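PDB 3QFH: epidermin leader peptide processing serine protease EpiP from Staphylococcus aureus subsp. aureus, which is a subtilisin-like serine protease that probably cleaves the leader peptide from the precursor of the lantibiotic epidermin. Local coordinates for residues T124-I129 and N228-I233. Sequence-based numbering, arbitrary orientation.
Sequences TKIAII and NQVINI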
ATOM      1  N   THR A 124      -1.870  11.418 -14.798  1.00 31.31           N
ATOM      2  CA  THR A 124      -1.906  10.154 -14.068  1.00 31.11           C
ATOM      3  C   THR A 124      -2.562  10.303 -12.687  1.00 30.89           C
ATOM      4  O   THR A 124      -2.284  11.247 -11.946  1.00 29.95           O
ATOM      5  CB  THR A 124      -0.511   9.545 -13.897  1.00 29.33           C
ATOM      6  OG1 THR A 124      -0.022   9.136 -15.173  1.00 30.65           O
ATOM      7  CG2 THR A 124      -0.545   8.328 -12.982  1.00 27.47           C
ATOM      8  N   LYS A 125      -3.445   9.357 -12.380  1.00 31.21           N
ATOM      9  CA  LYS A 125      -4.138   9.286 -11.091  1.00 32.38           C
ATOM     10  C   LYS A 125      -3.462   8.296 -10.192  1.00 30.00           C
ATOM     11  O   LYS A 125      -3.261   7.146 -10.589  1.00 30.18           O
ATOM     12  CB  LYS A 125      -5.559   8.766 -11.268  1.00 34.32           C
ATOM     13  CG  LYS A 125      -6.622   9.773 -11.532  1.00 40.99           C
ATOM     14  CD  LYS A 125      -6.445  10.546 -12.790  1.00 48.03           C
ATOM     15  CE  LYS A 125      -7.815  11.106 -13.212  1.00 52.13           C
ATOM     16  NZ  LYS A 125      -8.575  11.631 -12.017  1.00 55.16           N
ATOM     17  N   ILE A 126      -3.127   8.722  -8.981  1.00 27.61           N
ATOM     18  CA  ILE A 126      -2.529   7.840  -8.022  1.00 27.89           C
ATOM     19  C   ILE A 126      -3.644   7.339  -7.074  1.00 27.33           C
ATOM     20  O   ILE A 126      -4.369   8.135  -6.486  1.00 28.54           O
ATOM     21  CB  ILE A 126      -1.442   8.549  -7.212  1.00 27.37           C
ATOM     22  CG1 ILE A 126      -0.398   9.178  -8.142  1.00 28.78           C
ATOM     23  CG2 ILE A 126      -0.773   7.577  -6.235  1.00 28.48           C
ATOM     24  CD1 ILE A 126       0.548  10.083  -7.431  1.00 26.46           C
ATOM     25  N   ALA A 127      -3.783   6.026  -6.962  1.00 24.19           N
ATOM     26  CA  ALA A 127      -4.752   5.451  -6.066  1.00 23.79           C
ATOM     27  C   ALA A 127      -4.013   5.118  -4.803  1.00 22.98           C
ATOM     28  O   ALA A 127      -2.854   4.648  -4.833  1.00 25.07           O
ATOM     29  CB  ALA A 127      -5.397   4.201  -6.662  1.00 23.66           C
ATOM     30  N   ILE A 128      -4.636   5.417  -3.685  1.00 22.92           N
ATOM     31  CA  ILE A 128      -4.050   5.110  -2.378  1.00 22.06           C
ATOM     32  C   ILE A 128      -5.057   4.242  -1.664  1.00 22.05           C
ATOM     33  O   ILE A 128      -6.211   4.618  -1.508  1.00 23.92           O
ATOM     34  CB  ILE A 128      -3.743   6.394  -1.556  1.00 22.38           C
ATOM     35  CG1 ILE A 128      -2.840   7.340  -2.367  1.00 23.64           C
ATOM     36  CG2 ILE A 128      -3.054   6.043  -0.215  1.00 22.83           C
ATOM     37  CD1 ILE A 128      -2.673   8.719  -1.735  1.00 25.75           C
ATOM     38  N   ILE A 129      -4.623   3.066  -1.240  1.00 22.80           N
ATOM     39  CA  ILE A 129      -5.473   2.153  -0.513  1.00 23.76           C
ATOM     40  C   ILE A 129      -5.033   2.275   0.945  1.00 24.24           C
ATOM     41  O   ILE A 129      -3.949   1.861   1.291  1.00 25.15           O
ATOM     42  CB  ILE A 129      -5.331   0.736  -1.069  1.00 23.60           C
ATOM     43  CG1 ILE A 129      -5.745   0.750  -2.545  1.00 23.67           C
ATOM     44  CG2 ILE A 129      -6.167  -0.248  -0.252  1.00 21.22           C
ATOM     45  CD1 ILE A 129      -5.527  -0.551  -3.259  1.00 24.97           C
ATOM     46  N   ASN A 228      -6.759   4.307 -12.395  1.00 29.04           N
ATOM     47  CA  ASN A 228      -5.594   4.777 -11.644  1.00 28.85           C
ATOM     48  C   ASN A 228      -4.426   3.922 -12.055  1.00 28.23           C
ATOM     49  O   ASN A 228      -4.378   2.744 -11.722  1.00 29.59           O
ATOM     50  CB  ASN A 228      -5.806   4.598 -10.149  1.00 27.57           C
ATOM     51  CG  ASN A 228      -6.935   5.415  -9.628  1.00 29.22           C
ATOM     52  OD1 ASN A 228      -6.819   6.629  -9.483  1.00 30.73           O
ATOM     53  ND2 ASN A 228      -8.037   4.755  -9.298  1.00 26.64           N
ATOM     54  N   GLN A 229      -3.466   4.492 -12.755  1.00 28.14           N
ATOM     55  CA  GLN A 229      -2.340   3.696 -13.220  1.00 27.95           C
ATOM     56  C   GLN A 229      -1.287   3.403 -12.171  1.00 25.94           C
ATOM     57  O   GLN A 229      -0.440   2.554 -12.396  1.00 26.38           O
ATOM     58  CB  GLN A 229      -1.703   4.302 -14.478  1.00 28.79           C
ATOM     59  CG  GLN A 229      -2.508   4.025 -15.743  1.00 32.47           C
ATOM     60  CD  GLN A 229      -1.682   4.228 -16.990  1.00 33.58           C
ATOM     61  OE1 GLN A 229      -1.292   5.342 -17.308  1.00 35.73           O
ATOM     62  NE2 GLN A 229      -1.397   3.140 -17.693  1.00 35.12           N
ATOM     63  N   VAL A 230      -1.314   4.110 -11.049  1.00 25.31           N
ATOM     64  CA  VAL A 230      -0.402   3.816  -9.933  1.00 23.88           C
ATOM     65  C   VAL A 230      -1.266   3.553  -8.698  1.00 23.93           C
ATOM     66  O   VAL A 230      -2.113   4.355  -8.355  1.00 27.31           O
ATOM     67  CB  VAL A 230       0.605   4.958  -9.662  1.00 24.39           C
ATOM     68  CG1 VAL A 230       1.518   4.616  -8.454  1.00 22.75           C
ATOM     69  CG2 VAL A 230       1.432   5.257 -10.915  1.00 21.37           C
ATOM     70  N   ILE A 231      -1.033   2.429  -8.033  1.00 23.99           N
ATOM     71  CA  ILE A 231      -1.806   2.014  -6.878  1.00 22.98           C
ATOM     72  C   ILE A 231      -0.846   1.813  -5.720  1.00 23.79           C
ATOM     73  O   ILE A 231       0.025   0.933  -5.783  1.00 24.28           O
ATOM     74  CB  ILE A 231      -2.570   0.688  -7.154  1.00 22.69           C
ATOM     75  CG1 ILE A 231      -3.491   0.831  -8.367  1.00 21.54           C
ATOM     76  CG2 ILE A 231      -3.369   0.284  -5.905  1.00 23.14           C
ATOM     77  CD1 ILE A 231      -4.218  -0.485  -8.810  1.00 20.55           C
ATOM     78  N   ASN A 232      -1.014   2.619  -4.672  1.00 23.08           N
ATOM     79  CA  ASN A 232      -0.132   2.601  -3.492  1.00 23.67           C
ATOM     80  C   ASN A 232      -0.743   1.803  -2.354  1.00 25.38           C
ATOM     81  O   ASN A 232      -1.834   2.123  -1.886  1.00 24.59           O
ATOM     82  CB  ASN A 232       0.128   4.052  -3.045  1.00 23.07           C
ATOM     83  CG  ASN A 232       1.152   4.165  -1.950  1.00 24.06           C
ATOM     84  OD1 ASN A 232       2.342   4.364  -2.221  1.00 28.10           O
ATOM     85  ND2 ASN A 232       0.718   3.999  -0.706  1.00 24.64           N
ATOM     86  N   ILE A 233      -0.043   0.764  -1.918  1.00 28.78           N
ATOM     87  CA  ILE A 233      -0.502  -0.077  -0.802  1.00 32.51           C
ATOM     88  C   ILE A 233       0.535  -0.004   0.310  1.00 35.50           C
ATOM     89  O   ILE A 233       1.636  -0.557   0.213  1.00 34.66           O
ATOM     90  CB  ILE A 233      -0.728  -1.537  -1.225  1.00 32.19           C
ATOM     91  CG1 ILE A 233      -1.542  -1.605  -2.512  1.00 34.65           C
ATOM     92  CG2 ILE A 233      -1.462  -2.300  -0.139  1.00 33.74           C
ATOM     93  CD1 ILE A 233      -1.724  -3.023  -3.030  1.00 33.34           C
TER
HETATM   94  O   HOH W   1      -1.942   7.577 -16.397  1.00 31.88           O
HETATM   95  O   HOH W   2      -3.952   7.058 -14.167  1.00 19.39           O
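One face of the carboxamide of Asn-228 lies over the methyl of Ala-127, whose CB is 3.6 Å from Asn-228 CG. On the opposite side, beyond the oxygen tip, CB of Lys-125 lies 3.1 Å from OD1 of Asn-228, its chain then bending off. The small alanine lets the amide lie close, and Thr-201 OG1 and the Ala-223 carbonyl satisfy its buried polar atoms. Two parallel strands pair: Ala-127 N gives a nearly straight bond to Val-230 O (2.7 Å), Asn-232 N returns one to Ala-127 O, and Ile-129 N reaches Asn-232 O at 3.0 Å. The beta-branched Ile-126, Ile-128, Val-230 and Ile-231 suit the extended backbone. On the Ala-127 face, CG1 of Ile-129 lies beside its backbone N (chi1 -60°), carrying CD1 to 3.5 Å from Ile-231 CG2. At the Thr-124 end one water donates to Thr-124 OG1, which also bonds Asp-398, and to OE1 of Gln-229, whose NE2 bonds the Glu-403 carbonyl; another accepts from backbone N of Lys-125 and Gln-229. Strands 200-204 and 273-277 flank the pair in the subtilisin fold's parallel sheet; helix 213-225 covers the Ala-127 face, helices 177-186 and 382-400 the other, where Ile-128 touches the probable catalytic triad.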